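Local structure of TRAP dicarboxylate ABC transporter, substrate-binding protein (Roseobacter denitrificans, 4OVQ) at residues 137-145 and 258-269. The protein binds beta-D-glucuronate and is probably the periplasmic solute-binding component of a TRAP-type transport system. Numbering follows the deposited sequence. Where two conformers were deposited one is given.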
ATOM      1  N   PRO A 137      -0.161  10.843   9.367  1.00 11.78           N
ATOM      2  CA  PRO A 137      -1.336  10.226   8.732  1.00 10.79           C
ATOM      3  C   PRO A 137      -2.636  10.813   9.278  1.00 13.37           C
ATOM      4  O   PRO A 137      -2.743  11.076  10.469  1.00 16.40           O
ATOM      5  CB  PRO A 137      -1.204   8.751   9.104  1.00 13.57           C
ATOM      6  CG  PRO A 137      -0.542   8.829  10.461  1.00 11.53           C
ATOM      7  CD  PRO A 137       0.442   9.953  10.385  1.00 12.21           C
ATOM      8  N   LEU A 138      -3.561  11.088   8.379  1.00  7.80           N
ATOM      9  CA  LEU A 138      -4.857  11.688   8.677  1.00  8.01           C
ATOM     10  C   LEU A 138      -6.008  10.703   8.600  1.00  9.19           C
ATOM     11  O   LEU A 138      -7.011  10.900   9.278  1.00 10.28           O
ATOM     12  CB  LEU A 138      -5.149  12.820   7.703  1.00  9.29           C
ATOM     13  CG  LEU A 138      -4.167  13.987   7.720  1.00  8.66           C
ATOM     14  CD1 LEU A 138      -4.514  14.920   6.558  1.00 10.41           C
ATOM     15  CD2 LEU A 138      -4.206  14.749   9.052  1.00 14.37           C
ATOM     16  N   ALA A 139      -5.876   9.650   7.806  1.00  8.11           N
ATOM     17  CA  ALA A 139      -6.888   8.621   7.667  1.00  8.40           C
ATOM     18  C   ALA A 139      -6.295   7.445   6.936  1.00  8.62           C
ATOM     19  O   ALA A 139      -5.270   7.592   6.256  1.00  9.68           O
ATOM     20  CB  ALA A 139      -8.093   9.157   6.922  1.00  8.37           C
ATOM     21  N   TRP A 140      -6.924   6.284   7.072  1.00  8.64           N
ATOM     22  CA  TRP A 140      -6.458   5.068   6.465  1.00  8.59           C
ATOM     23  C   TRP A 140      -7.340   4.652   5.249  1.00  8.54           C
ATOM     24  O   TRP A 140      -8.582   4.619   5.314  1.00 10.14           O
ATOM     25  CB  TRP A 140      -6.466   3.908   7.477  1.00 11.28           C
ATOM     26  CG  TRP A 140      -5.696   4.133   8.737  1.00  9.35           C
ATOM     27  CD1 TRP A 140      -6.214   4.196  10.002  1.00 11.65           C
ATOM     28  CD2 TRP A 140      -4.281   4.293   8.875  1.00 11.38           C
ATOM     29  NE1 TRP A 140      -5.213   4.414  10.908  1.00 16.32           N
ATOM     30  CE2 TRP A 140      -4.011   4.452  10.249  1.00 17.33           C
ATOM     31  CE3 TRP A 140      -3.208   4.313   7.976  1.00 10.63           C
ATOM     32  CZ2 TRP A 140      -2.721   4.656  10.741  1.00 13.39           C
ATOM     33  CZ3 TRP A 140      -1.921   4.499   8.483  1.00  8.63           C
ATOM     34  CH2 TRP A 140      -1.699   4.673   9.849  1.00 13.40           C
ATOM     35  N   TYR A 141      -6.683   4.273   4.164  1.00  8.20           N
ATOM     36  CA  TYR A 141      -7.347   3.742   2.985  1.00  8.31           C
ATOM     37  C   TYR A 141      -7.114   2.243   2.858  1.00 12.09           C
ATOM     38  O   TYR A 141      -6.069   1.727   3.291  1.00  9.63           O
ATOM     39  CB  TYR A 141      -6.747   4.387   1.732  1.00  8.95           C
ATOM     40  CG  TYR A 141      -7.256   5.739   1.292  1.00  8.38           C
ATOM     41  CD1 TYR A 141      -8.196   6.473   2.012  1.00  8.04           C
ATOM     42  CD2 TYR A 141      -6.787   6.267   0.092  1.00  7.20           C
ATOM     43  CE1 TYR A 141      -8.634   7.713   1.543  1.00 10.39           C
ATOM     44  CE2 TYR A 141      -7.214   7.482  -0.380  1.00 10.24           C
ATOM     45  CZ  TYR A 141      -8.133   8.195   0.332  1.00  9.01           C
ATOM     46  OH  TYR A 141      -8.549   9.414  -0.171  1.00 12.23           O
ATOM     47  N   ASP A 142      -8.069   1.538   2.248  1.00  9.50           N
ATOM     48  CA  ASP A 142      -7.974   0.110   1.928  1.00  9.98           C
ATOM     49  C   ASP A 142      -7.202  -0.076   0.632  1.00 10.91           C
ATOM     50  O   ASP A 142      -7.407   0.661  -0.350  1.00 12.40           O
ATOM     51  CB  ASP A 142      -9.415  -0.404   1.731  1.00 13.84           C
ATOM     52  CG  ASP A 142      -9.551  -1.911   1.865  1.00 16.47           C
ATOM     53  OD1 ASP A 142      -8.563  -2.666   1.780  1.00 16.44           O
ATOM     54  OD2 ASP A 142     -10.706  -2.356   2.072  1.00 18.81           O
ATOM     55  N   ALA A 143      -6.300  -1.060   0.608  1.00 12.95           N
ATOM     56  CA  ALA A 143      -5.658  -1.513  -0.637  1.00 11.82           C
ATOM     57  C   ALA A 143      -5.700  -3.023  -0.733  1.00 11.52           C
ATOM     58  O   ALA A 143      -4.926  -3.631  -1.480  1.00 12.29           O
ATOM     59  CB  ALA A 143      -4.214  -1.018  -0.745  1.00 12.98           C
ATOM     60  N   GLY A 144      -6.634  -3.630  -0.000  1.00 13.79           N
ATOM     61  CA  GLY A 144      -6.833  -5.053  -0.076  1.00 17.09           C
ATOM     62  C   GLY A 144      -5.621  -5.890   0.252  1.00 11.70           C
ATOM     63  O   GLY A 144      -4.734  -5.474   0.982  1.00 13.24           O
ATOM     64  N   ALA A 145      -5.672  -7.140  -0.212  1.00 12.85           N
ATOM     65  CA  ALA A 145      -4.526  -8.038  -0.142  1.00 15.52           C
ATOM     66  C   ALA A 145      -3.806  -8.116  -1.488  1.00 12.28           C
ATOM     67  O   ALA A 145      -4.439  -8.128  -2.548  1.00 14.41           O
ATOM     68  CB  ALA A 145      -4.957  -9.423   0.267  1.00 14.92           C
ATOM     69  N   ALA A 258     -10.426  14.236   5.771  1.00  8.25           N
ATOM     70  CA  ALA A 258      -9.659  13.028   5.520  1.00  8.94           C
ATOM     71  C   ALA A 258     -10.407  11.789   5.926  1.00  8.42           C
ATOM     72  O   ALA A 258     -10.471  10.822   5.195  1.00  8.36           O
ATOM     73  CB  ALA A 258      -8.350  13.073   6.292  1.00  7.91           C
ATOM     74  N   GLN A 259     -10.980  11.819   7.119  0.52  9.80           N
ATOM     75  CA  GLN A 259     -11.726  10.665   7.607  0.52  9.99           C
ATOM     76  C   GLN A 259     -12.935  10.324   6.715  0.52  9.66           C
ATOM     77  O   GLN A 259     -13.185   9.166   6.416  0.52 11.27           O
ATOM     78  CB  GLN A 259     -12.145  10.879   9.063  0.52 12.38           C
ATOM     79  CG  GLN A 259     -10.978  10.908  10.050  0.52 17.38           C
ATOM     80  CD  GLN A 259     -11.364  11.393  11.436  0.52 14.54           C
ATOM     81  OE1 GLN A 259     -12.505  11.781  11.683  0.52 23.86           O
ATOM     82  NE2 GLN A 259     -10.414  11.364  12.347  0.52 21.44           N
ATOM     83  N   GLU A 260     -13.669  11.343   6.287  1.00 10.45           N
ATOM     84  CA  GLU A 260     -14.822  11.152   5.434  1.00 11.75           C
ATOM     85  C   GLU A 260     -14.414  10.671   4.025  1.00  9.49           C
ATOM     86  O   GLU A 260     -15.050   9.797   3.446  1.00 11.90           O
ATOM     87  CB  GLU A 260     -15.658  12.424   5.427  1.00 11.62           C
ATOM     88  CG  GLU A 260     -16.325  12.662   6.778  1.00 13.38           C
ATOM     89  CD  GLU A 260     -17.123  13.956   6.854  1.00 19.07           C
ATOM     90  OE1 GLU A 260     -17.105  14.721   5.883  1.00 16.04           O
ATOM     91  OE2 GLU A 260     -17.782  14.188   7.895  1.00 19.45           O
ATOM     92  N   SER A 261     -13.325  11.226   3.477  1.00  9.58           N
ATOM     93  CA  SER A 261     -12.778  10.724   2.245  1.00  9.22           C
ATOM     94  C   SER A 261     -12.449   9.249   2.365  1.00  9.15           C
ATOM     95  O   SER A 261     -12.720   8.461   1.478  1.00  9.78           O
ATOM     96  CB  SER A 261     -11.508  11.494   1.919  1.00 10.20           C
ATOM     97  OG  SER A 261     -10.704  10.877   0.925  1.00 11.14           O
ATOM     98  N   ALA A 262     -11.849   8.868   3.504  1.00  8.86           N
ATOM     99  CA  ALA A 262     -11.477   7.468   3.664  1.00  8.80           C
ATOM    100  C   ALA A 262     -12.655   6.511   3.798  1.00  9.39           C
ATOM    101  O   ALA A 262     -12.604   5.420   3.268  1.00 11.49           O
ATOM    102  CB  ALA A 262     -10.480   7.298   4.800  1.00 11.76           C
ATOM    103  N   LEU A 263     -13.714   6.921   4.499  1.00  9.83           N
ATOM    104  CA  LEU A 263     -14.911   6.080   4.522  1.00 11.82           C
ATOM    105  C   LEU A 263     -15.486   5.896   3.113  1.00 11.18           C
ATOM    106  O   LEU A 263     -15.877   4.805   2.729  1.00 13.26           O
ATOM    107  CB  LEU A 263     -15.943   6.689   5.465  1.00 12.81           C
ATOM    108  CG  LEU A 263     -15.511   6.704   6.936  1.00 17.19           C
ATOM    109  CD1 LEU A 263     -16.594   7.313   7.784  1.00 17.52           C
ATOM    110  CD2 LEU A 263     -15.172   5.294   7.461  1.00 18.83           C
ATOM    111  N   TYR A 264     -15.462   6.958   2.302  1.00 10.51           N
ATOM    112  CA  TYR A 264     -15.901   6.847   0.905  1.00 10.21           C
ATOM    113  C   TYR A 264     -14.986   5.918   0.094  1.00 10.18           C
ATOM    114  O   TYR A 264     -15.434   5.027  -0.623  1.00 12.02           O
ATOM    115  CB  TYR A 264     -15.943   8.264   0.320  1.00 12.96           C
ATOM    116  CG  TYR A 264     -16.462   8.410  -1.090  1.00 14.43           C
ATOM    117  CD1 TYR A 264     -17.620   7.758  -1.522  1.00 19.95           C
ATOM    118  CD2 TYR A 264     -15.796   9.233  -1.983  1.00 14.03           C
ATOM    119  CE1 TYR A 264     -18.084   7.929  -2.817  1.00 19.38           C
ATOM    120  CE2 TYR A 264     -16.255   9.413  -3.258  1.00 11.62           C
ATOM    121  CZ  TYR A 264     -17.387   8.760  -3.675  1.00 17.61           C
ATOM    122  OH  TYR A 264     -17.812   8.969  -4.974  1.00 23.55           O
ATOM    123  N   GLN A 265     -13.675   6.105   0.269  1.00 11.91           N
ATOM    124  CA  GLN A 265     -12.684   5.271  -0.396  1.00 11.66           C
ATOM    125  C   GLN A 265     -12.921   3.792  -0.118  1.00 12.22           C
ATOM    126  O   GLN A 265     -12.816   2.943  -1.016  1.00 12.36           O
ATOM    127  CB  GLN A 265     -11.257   5.663   0.026  1.00 11.00           C
ATOM    128  CG  GLN A 265     -10.154   5.012  -0.821  1.00 12.10           C
ATOM    129  CD  GLN A 265      -9.694   3.645  -0.306  1.00 10.93           C
ATOM    130  OE1 GLN A 265     -10.001   3.264   0.811  1.00 11.44           O
ATOM    131  NE2 GLN A 265      -8.970   2.911  -1.131  1.00 12.60           N
ATOM    132  N   ARG A 266     -13.258   3.499   1.128  1.00 13.25           N
ATOM    133  CA  ARG A 266     -13.465   2.115   1.510  1.00 14.16           C
ATOM    134  C   ARG A 266     -14.706   1.548   0.819  1.00 15.65           C
ATOM    135  O   ARG A 266     -14.666   0.409   0.322  1.00 16.27           O
ATOM    136  CB  ARG A 266     -13.451   1.971   3.016  1.00 16.08           C
ATOM    137  CG  ARG A 266     -12.031   2.164   3.545  1.00 16.32           C
ATOM    138  CD  ARG A 266     -11.945   2.335   5.015  1.00 24.27           C
ATOM    139  NE  ARG A 266     -12.566   1.253   5.743  1.00 29.06           N
ATOM    140  CZ  ARG A 266     -12.734   1.259   7.059  1.00 31.03           C
ATOM    141  NH1 ARG A 266     -13.327   0.222   7.648  1.00 29.45           N
ATOM    142  NH2 ARG A 266     -12.317   2.301   7.784  1.00 25.79           N
ATOM    143  N   ASP A 267     -15.758   2.362   0.688  1.00 16.31           N
ATOM    144  CA  ASP A 267     -16.946   1.940  -0.083  1.00 17.60           C
ATOM    145  C   ASP A 267     -16.609   1.751  -1.565  1.00 18.59           C
ATOM    146  O   ASP A 267     -17.040   0.777  -2.200  1.00 20.31           O
ATOM    147  CB  ASP A 267     -18.064   2.976   0.047  1.00 15.91           C
ATOM    148  CG  ASP A 267     -18.641   3.050   1.449  1.00 22.90           C
ATOM    149  OD1 ASP A 267     -18.490   2.077   2.231  1.00 19.04           O
ATOM    150  OD2 ASP A 267     -19.268   4.087   1.784  1.00 17.03           O
ATOM    151  N   LEU A 268     -15.872   2.692  -2.142  1.00 16.27           N
ATOM    152  CA  LEU A 268     -15.459   2.574  -3.546  1.00 14.18           C
ATOM    153  C   LEU A 268     -14.585   1.334  -3.726  1.00 19.16           C
ATOM    154  O   LEU A 268     -14.701   0.602  -4.705  1.00 17.66           O
ATOM    155  CB  LEU A 268     -14.696   3.813  -4.032  1.00 15.75           C
ATOM    156  CG  LEU A 268     -15.460   5.133  -4.065  1.00 16.92           C
ATOM    157  CD1 LEU A 268     -14.534   6.275  -4.500  1.00 19.74           C
ATOM    158  CD2 LEU A 268     -16.662   4.994  -5.001  1.00 19.72           C
ATOM    159  N   TRP A 269     -13.676   1.126  -2.779  1.00 16.62           N
ATOM    160  CA  TRP A 269     -12.700   0.037  -2.876  1.00 16.87           C
ATOM    161  C   TRP A 269     -13.370  -1.330  -2.981  1.00 22.74           C
ATOM    162  O   TRP A 269     -13.020  -2.138  -3.847  1.00 20.08           O
ATOM    163  CB  TRP A 269     -11.739   0.048  -1.673  1.00 17.26           C
ATOM    164  CG  TRP A 269     -10.726  -1.036  -1.849  1.00 16.50           C
ATOM    165  CD1 TRP A 269     -10.725  -2.271  -1.257  1.00 17.85           C
ATOM    166  CD2 TRP A 269      -9.606  -1.009  -2.733  1.00 15.87           C
ATOM    167  NE1 TRP A 269      -9.657  -3.016  -1.727  1.00 19.64           N
ATOM    168  CE2 TRP A 269      -8.970  -2.263  -2.643  1.00 14.28           C
ATOM    169  CE3 TRP A 269      -9.103  -0.059  -3.612  1.00 13.47           C
ATOM    170  CZ2 TRP A 269      -7.824  -2.582  -3.389  1.00 11.98           C
ATOM    171  CZ3 TRP A 269      -7.988  -0.375  -4.359  1.00 12.42           C
ATOM    172  CH2 TRP A 269      -7.349  -1.633  -4.224  1.00 11.42           C
TER
HETATM  173  O   HOH W   1     -10.683   4.303   7.296  1.00 24.85           O
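Gln265 lies flat over one face of the Tyr141 ring, its amide plane only 9° from the ring plane and its CG 3.5 Å from the ring centroid. The bend at chi2 (-88°) turns the amide toward the CB end of the ring and brings both its polar atoms to the backbone of Asp142: OE1 accepts from Asp142 N at 3.0 Å, while NE2 gives a 2.8 Å bond to Asp142 O, in the carbonyl plane and on a lone pair. At the ring's edge Tyr141 OH donates to Ser261 OG, 2.8 Å away, and Ser261 OG is also bonded to Ala41 O of helix 37-52. A phenylalanine in place of Tyr141 would probably leave Ser261 OG without this hydroxyl donor at the ring's edge. Toward the start of both segments, Ala139 CB packs 3.7 Å from Ala262 CB, small side chains consistent with the close approach of strand 137-141 and helix 258-269, which run nearly parallel, their axes 8° apart. A water bridges Trp140 O and Arg266 NH2. At the other end the Trp269 ring carries Ala143 CA over one face, 4.0 Å from the centroid of its six-membered ring; Asp142 OD1 takes Gly144 N in an Asx turn. With both polar atoms of the Gln265 amide engaged, the chain leaving the strand is fixed to the helix just before it reaches the glucuronate pocket, where Ala143 O meets Asn208, a ligand-binding residue.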